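Local coordinates for protein DspB (Aggregatibacter actinomycetemcomitans, PDB 1YHT) that hydrolyses terminal N-acetylhexosamine residues as a family 20 glycoside hydrolase and releases biofilms, probably by cutting their polysaccharide matrix, at residues 270-278 against 301-310. Sequence-based numbering, arbitrary orientation.
Sequences LNYNSYYLY and NWDLGVWDGR. With ACY (acetic acid), chain B.
N271, at the end of barrel strand 269-271, turns its amide onto the loop that returns from helix 287-301 to strand 324-329 of the TIM barrel. Both N-H groups of ND2 are used, one on L304 O at 2.9 Å and the other on V306 O at 2.8 Å; these carbonyls belong to a type I turn, D303 to V306. OD1 meanwhile takes the backbone N of N273 in an Asx turn, and the three bonds together fix the rotation of the amide, with both carbonyl acceptors near its plane. N273 is the N-cap of helix 274-277: OD1 accepts from Y275 N in a weak capping bond, while, with CG anti to the backbone N (chi1 -177°), ND2 reaches G309 O almost straight, at 2.7 Å, and gives a longer bond to V306 O. That carbonyl also accepts from W302 NE1, so three side-chain donors grip the single carbonyl oxygen of buried V306. On the short helix, R310 CB lies over one face of the Y275 ring, a CH-pi contact 3.7 Å from the ring centroid, and the arginine chain bends at chi3 to bring NH1 within 2.8 Å of Y275 OH, which sits at the guanidinium edge. Y276 follows, one face against W302 CB and the other against the Y275 ring edge at CD2; its ring and the indole meet obliquely. L277 touches V353 of helix 339-358 and, on the side opposite L304 N, sets CD2 squarely over the six-membered ring of W302, 3.9 Å from its centroid.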
ATOM      1  N   LEU A 270      10.750   6.737  -0.258  1.00  9.95           N
ATOM      2  CA  LEU A 270      10.952   5.617   0.675  1.00 10.03           C
ATOM      3  C   LEU A 270      11.255   4.361  -0.116  1.00 10.20           C
ATOM      4  O   LEU A 270      10.630   4.102  -1.153  1.00 10.17           O
ATOM      5  CB  LEU A 270       9.716   5.372   1.563  1.00  8.59           C
ATOM      6  CG  LEU A 270       9.397   6.425   2.617  1.00  7.65           C
ATOM      7  CD1 LEU A 270       8.765   7.691   1.965  1.00  9.17           C
ATOM      8  CD2 LEU A 270       8.472   5.863   3.692  1.00 10.00           C
ATOM      9  N   ASN A 271      12.199   3.587   0.400  1.00  8.73           N
ATOM     10  CA  ASN A 271      12.671   2.414  -0.256  1.00  9.36           C
ATOM     11  C   ASN A 271      11.839   1.212   0.195  1.00  8.00           C
ATOM     12  O   ASN A 271      11.877   0.807   1.341  1.00  7.71           O
ATOM     13  CB  ASN A 271      14.162   2.221   0.085  1.00  9.09           C
ATOM     14  CG  ASN A 271      14.811   1.062  -0.677  1.00 10.49           C
ATOM     15  OD1 ASN A 271      14.148   0.354  -1.433  1.00 10.77           O
ATOM     16  ND2 ASN A 271      16.136   0.885  -0.493  1.00  8.98           N
ATOM     17  N   TYR A 272      11.097   0.647  -0.729  1.00  7.92           N
ATOM     18  CA  TYR A 272      10.259  -0.510  -0.461  1.00  8.69           C
ATOM     19  C   TYR A 272      10.828  -1.771  -1.139  1.00  9.55           C
ATOM     20  O   TYR A 272      10.132  -2.780  -1.225  1.00 10.51           O
ATOM     21  CB  TYR A 272       8.855  -0.240  -0.946  1.00  7.94           C
ATOM     22  CG  TYR A 272       7.910   0.446   0.050  1.00  7.11           C
ATOM     23  CD1 TYR A 272       8.223   1.670   0.620  1.00  6.76           C
ATOM     24  CD2 TYR A 272       6.677  -0.124   0.381  1.00  5.49           C
ATOM     25  CE1 TYR A 272       7.333   2.322   1.492  1.00  7.61           C
ATOM     26  CE2 TYR A 272       5.780   0.544   1.228  1.00  5.46           C
ATOM     27  CZ  TYR A 272       6.118   1.766   1.794  1.00  5.96           C
ATOM     28  OH  TYR A 272       5.234   2.482   2.642  1.00  5.42           O
ATOM     29  N   ASN A 273      12.078  -1.667  -1.640  1.00 11.12           N
ATOM     30  CA  ASN A 273      12.783  -2.755  -2.409  1.00 11.13           C
ATOM     31  C   ASN A 273      12.161  -4.114  -2.227  1.00 11.19           C
ATOM     32  O   ASN A 273      12.341  -4.726  -1.182  1.00 11.94           O
ATOM     33  CB  ASN A 273      14.259  -2.813  -1.986  1.00 11.35           C
ATOM     34  CG  ASN A 273      15.082  -3.851  -2.770  1.00 10.98           C
ATOM     35  OD1 ASN A 273      14.553  -4.829  -3.288  1.00 15.96           O
ATOM     36  ND2 ASN A 273      16.380  -3.627  -2.840  1.00  9.42           N
ATOM     37  N   SER A 274      11.463  -4.609  -3.254  1.00 11.46           N
ATOM     38  CA  SER A 274      10.722  -5.869  -3.156  1.00 11.86           C
ATOM     39  C   SER A 274      11.633  -7.082  -2.924  1.00 12.96           C
ATOM     40  O   SER A 274      11.241  -8.029  -2.282  1.00 13.62           O
ATOM     41  CB  SER A 274       9.847  -6.104  -4.389  1.00 12.48           C
ATOM     42  OG  SER A 274      10.647  -6.145  -5.555  1.00 12.45           O
ATOM     43  N   TYR A 275      12.873  -7.043  -3.388  1.00 13.02           N
ATOM     44  CA  TYR A 275      13.732  -8.198  -3.123  1.00 13.49           C
ATOM     45  C   TYR A 275      13.961  -8.478  -1.639  1.00 12.61           C
ATOM     46  O   TYR A 275      13.844  -9.632  -1.218  1.00 12.84           O
ATOM     47  CB  TYR A 275      15.064  -8.067  -3.825  1.00 14.92           C
ATOM     48  CG  TYR A 275      15.892  -9.331  -3.713  1.00 17.34           C
ATOM     49  CD1 TYR A 275      15.632 -10.445  -4.523  1.00 20.14           C
ATOM     50  CD2 TYR A 275      16.890  -9.423  -2.776  1.00 18.41           C
ATOM     51  CE1 TYR A 275      16.381 -11.612  -4.401  1.00 19.32           C
ATOM     52  CE2 TYR A 275      17.665 -10.574  -2.665  1.00 18.21           C
ATOM     53  CZ  TYR A 275      17.419 -11.642  -3.490  1.00 20.76           C
ATOM     54  OH  TYR A 275      18.190 -12.761  -3.313  1.00 22.09           O
ATOM     55  N   TYR A 276      14.319  -7.454  -0.864  1.00 11.17           N
ATOM     56  CA  TYR A 276      14.602  -7.616   0.578  1.00 11.20           C
ATOM     57  C   TYR A 276      13.420  -7.327   1.516  1.00 10.83           C
ATOM     58  O   TYR A 276      13.390  -7.789   2.664  1.00 10.63           O
ATOM     59  CB  TYR A 276      15.739  -6.683   0.993  1.00 10.71           C
ATOM     60  CG  TYR A 276      17.078  -7.153   0.516  1.00 14.70           C
ATOM     61  CD1 TYR A 276      17.661  -8.294   1.083  1.00 15.50           C
ATOM     62  CD2 TYR A 276      17.754  -6.495  -0.524  1.00 15.61           C
ATOM     63  CE1 TYR A 276      18.879  -8.745   0.658  1.00 17.01           C
ATOM     64  CE2 TYR A 276      19.019  -6.941  -0.941  1.00 17.26           C
ATOM     65  CZ  TYR A 276      19.559  -8.066  -0.353  1.00 18.34           C
ATOM     66  OH  TYR A 276      20.779  -8.555  -0.755  1.00 20.98           O
ATOM     67  N   LEU A 277      12.499  -6.511   1.031  1.00 10.19           N
ATOM     68  CA  LEU A 277      11.507  -5.898   1.882  1.00 10.14           C
ATOM     69  C   LEU A 277      10.078  -6.327   1.621  1.00  9.17           C
ATOM     70  O   LEU A 277       9.191  -5.876   2.333  1.00  9.22           O
ATOM     71  CB  LEU A 277      11.640  -4.375   1.832  1.00  9.48           C
ATOM     72  CG  LEU A 277      13.028  -3.799   2.102  1.00 11.36           C
ATOM     73  CD1 LEU A 277      13.006  -2.319   1.985  1.00 10.05           C
ATOM     74  CD2 LEU A 277      13.621  -4.178   3.455  1.00 13.88           C
ATOM     75  N   TYR A 278       9.851  -7.189   0.641  1.00  8.90           N
ATOM     76  CA  TYR A 278       8.545  -7.863   0.476  1.00  9.28           C
ATOM     77  C   TYR A 278       8.656  -9.249   1.073  1.00 10.23           C
ATOM     78  O   TYR A 278       9.650  -9.946   0.846  1.00  8.64           O
ATOM     79  CB  TYR A 278       8.171  -8.040  -0.993  1.00  9.73           C
ATOM     80  CG  TYR A 278       7.554  -6.841  -1.663  1.00 10.07           C
ATOM     81  CD1 TYR A 278       7.717  -5.543  -1.158  1.00 11.13           C
ATOM     82  CD2 TYR A 278       6.854  -6.994  -2.853  1.00 12.00           C
ATOM     83  CE1 TYR A 278       7.161  -4.471  -1.785  1.00  9.96           C
ATOM     84  CE2 TYR A 278       6.339  -5.900  -3.506  1.00 10.67           C
ATOM     85  CZ  TYR A 278       6.460  -4.657  -2.964  1.00 11.32           C
ATOM     86  OH  TYR A 278       5.848  -3.580  -3.607  1.00  7.38           O
ATOM     87  N   ASN A 301      22.917  -8.370   4.562  1.00 15.78           N
ATOM     88  CA  ASN A 301      23.034  -8.007   3.143  1.00 17.10           C
ATOM     89  C   ASN A 301      22.253  -6.765   2.696  1.00 17.30           C
ATOM     90  O   ASN A 301      22.544  -6.222   1.636  1.00 17.94           O
ATOM     91  CB  ASN A 301      22.615  -9.198   2.242  1.00 16.62           C
ATOM     92  CG  ASN A 301      23.407 -10.470   2.537  1.00 18.17           C
ATOM     93  OD1 ASN A 301      22.841 -11.519   2.891  1.00 23.37           O
ATOM     94  ND2 ASN A 301      24.697 -10.389   2.409  1.00 17.03           N
ATOM     95  N   TRP A 302      21.246  -6.324   3.451  1.00 16.48           N
ATOM     96  CA  TRP A 302      20.505  -5.142   3.030  1.00 16.72           C
ATOM     97  C   TRP A 302      20.977  -3.878   3.727  1.00 17.81           C
ATOM     98  O   TRP A 302      21.354  -3.902   4.910  1.00 20.46           O
ATOM     99  CB  TRP A 302      18.988  -5.320   3.191  1.00 15.68           C
ATOM    100  CG  TRP A 302      18.250  -4.123   2.663  1.00 13.87           C
ATOM    101  CD1 TRP A 302      18.121  -3.739   1.362  1.00 11.23           C
ATOM    102  CD2 TRP A 302      17.603  -3.122   3.444  1.00 12.11           C
ATOM    103  NE1 TRP A 302      17.391  -2.564   1.281  1.00 13.06           N
ATOM    104  CE2 TRP A 302      17.058  -2.171   2.548  1.00 14.19           C
ATOM    105  CE3 TRP A 302      17.368  -2.967   4.813  1.00 12.68           C
ATOM    106  CZ2 TRP A 302      16.330  -1.077   2.984  1.00 12.08           C
ATOM    107  CZ3 TRP A 302      16.673  -1.852   5.240  1.00 12.64           C
ATOM    108  CH2 TRP A 302      16.193  -0.906   4.323  1.00 12.36           C
ATOM    109  N   ASP A 303      20.992  -2.769   2.996  1.00 16.90           N
ATOM    110  CA  ASP A 303      21.069  -1.451   3.622  1.00 17.21           C
ATOM    111  C   ASP A 303      20.185  -0.483   2.867  1.00 16.03           C
ATOM    112  O   ASP A 303      19.724  -0.766   1.736  1.00 15.25           O
ATOM    113  CB  ASP A 303      22.512  -0.899   3.745  1.00 18.01           C
ATOM    114  CG  ASP A 303      23.149  -0.578   2.423  1.00 20.59           C
ATOM    115  OD1 ASP A 303      22.844   0.491   1.853  1.00 21.88           O
ATOM    116  OD2 ASP A 303      24.023  -1.379   1.993  1.00 24.21           O
ATOM    117  N   LEU A 304      19.946   0.664   3.486  1.00 15.06           N
ATOM    118  CA  LEU A 304      18.912   1.576   2.977  1.00 14.90           C
ATOM    119  C   LEU A 304      19.175   2.031   1.518  1.00 15.12           C
ATOM    120  O   LEU A 304      18.233   2.374   0.794  1.00 15.71           O
ATOM    121  CB  LEU A 304      18.765   2.774   3.911  1.00 14.94           C
ATOM    122  CG  LEU A 304      17.666   3.758   3.547  1.00 14.76           C
ATOM    123  CD1 LEU A 304      16.259   3.030   3.559  1.00 12.09           C
ATOM    124  CD2 LEU A 304      17.700   4.965   4.452  1.00 14.02           C
ATOM    125  N   GLY A 305      20.433   2.020   1.093  1.00 14.26           N
ATOM    126  CA  GLY A 305      20.808   2.486  -0.235  1.00 14.70           C
ATOM    127  C   GLY A 305      20.680   1.469  -1.347  1.00 14.48           C
ATOM    128  O   GLY A 305      20.838   1.790  -2.543  1.00 15.88           O
ATOM    129  N   VAL A 306      20.413   0.239  -0.960  1.00 14.73           N
ATOM    130  CA  VAL A 306      20.201  -0.819  -1.868  1.00 14.98           C
ATOM    131  C   VAL A 306      18.732  -0.773  -2.206  1.00 15.31           C
ATOM    132  O   VAL A 306      17.899  -1.149  -1.375  1.00 15.50           O
ATOM    133  CB  VAL A 306      20.605  -2.146  -1.280  1.00 14.90           C
ATOM    134  CG1 VAL A 306      20.300  -3.316  -2.257  1.00 14.52           C
ATOM    135  CG2 VAL A 306      22.115  -2.153  -0.937  1.00 14.90           C
ATOM    136  N   TRP A 307      18.429  -0.315  -3.436  1.00 15.26           N
ATOM    137  CA  TRP A 307      17.026  -0.083  -3.877  1.00 15.17           C
ATOM    138  C   TRP A 307      16.625  -0.945  -5.051  1.00 15.48           C
ATOM    139  O   TRP A 307      15.446  -1.215  -5.218  1.00 14.40           O
ATOM    140  CB  TRP A 307      16.800   1.372  -4.260  1.00 15.65           C
ATOM    141  CG  TRP A 307      17.630   1.785  -5.420  1.00 17.07           C
ATOM    142  CD1 TRP A 307      18.924   2.212  -5.387  1.00 19.26           C
ATOM    143  CD2 TRP A 307      17.240   1.795  -6.799  1.00 17.52           C
ATOM    144  NE1 TRP A 307      19.360   2.487  -6.658  1.00 19.73           N
ATOM    145  CE2 TRP A 307      18.348   2.244  -7.545  1.00 17.92           C
ATOM    146  CE3 TRP A 307      16.070   1.459  -7.474  1.00 17.55           C
ATOM    147  CZ2 TRP A 307      18.318   2.361  -8.938  1.00 17.77           C
ATOM    148  CZ3 TRP A 307      16.038   1.580  -8.861  1.00 17.89           C
ATOM    149  CH2 TRP A 307      17.158   2.027  -9.575  1.00 16.18           C
ATOM    150  N   ASP A 308      17.585  -1.357  -5.888  1.00 15.26           N
ATOM    151  CA  ASP A 308      17.276  -2.053  -7.141  1.00 15.20           C
ATOM    152  C   ASP A 308      17.376  -3.578  -6.950  1.00 17.52           C
ATOM    153  O   ASP A 308      18.372  -4.235  -7.355  1.00 16.78           O
ATOM    154  CB  ASP A 308      18.150  -1.530  -8.293  1.00 15.25           C
ATOM    155  CG  ASP A 308      17.923  -2.257  -9.613  1.00 15.31           C
ATOM    156  OD1 ASP A 308      16.882  -2.898  -9.829  1.00 15.82           O
ATOM    157  OD2 ASP A 308      18.830  -2.204 -10.460  1.00 19.47           O
ATOM    158  N   GLY A 309      16.325  -4.137  -6.349  1.00 18.01           N
ATOM    159  CA  GLY A 309      16.289  -5.558  -6.015  1.00 20.41           C
ATOM    160  C   GLY A 309      17.549  -5.933  -5.249  1.00 22.76           C
ATOM    161  O   GLY A 309      17.965  -5.206  -4.335  1.00 21.89           O
ATOM    162  N   ARG A 310      18.172  -7.049  -5.632  1.00 25.37           N
ATOM    163  CA  ARG A 310      19.484  -7.411  -5.058  1.00 27.87           C
ATOM    164  C   ARG A 310      20.689  -6.732  -5.666  1.00 28.48           C
ATOM    165  O   ARG A 310      21.813  -6.980  -5.193  1.00 29.17           O
ATOM    166  CB  ARG A 310      19.727  -8.929  -5.005  1.00 28.97           C
ATOM    167  CG  ARG A 310      19.463  -9.713  -6.294  1.00 31.93           C
ATOM    168  CD  ARG A 310      20.013 -11.167  -6.140  1.00 37.63           C
ATOM    169  NE  ARG A 310      21.383 -11.162  -5.623  1.00 42.13           N
ATOM    170  CZ  ARG A 310      21.798 -11.748  -4.490  1.00 45.54           C
ATOM    171  NH1 ARG A 310      20.951 -12.440  -3.739  1.00 45.66           N
ATOM    172  NH2 ARG A 310      23.083 -11.652  -4.118  1.00 45.00           N
TER
HETATM  173  C   ACY B 750       3.064  -3.508  -5.759  1.00  9.50           C
HETATM  174  O   ACY B 750       4.006  -4.267  -5.499  1.00  8.25           O
HETATM  175  OXT ACY B 750       2.145  -3.793  -6.572  1.00  8.39           O
HETATM  176  CH3 ACY B 750       3.020  -2.207  -5.030  1.00 10.06           C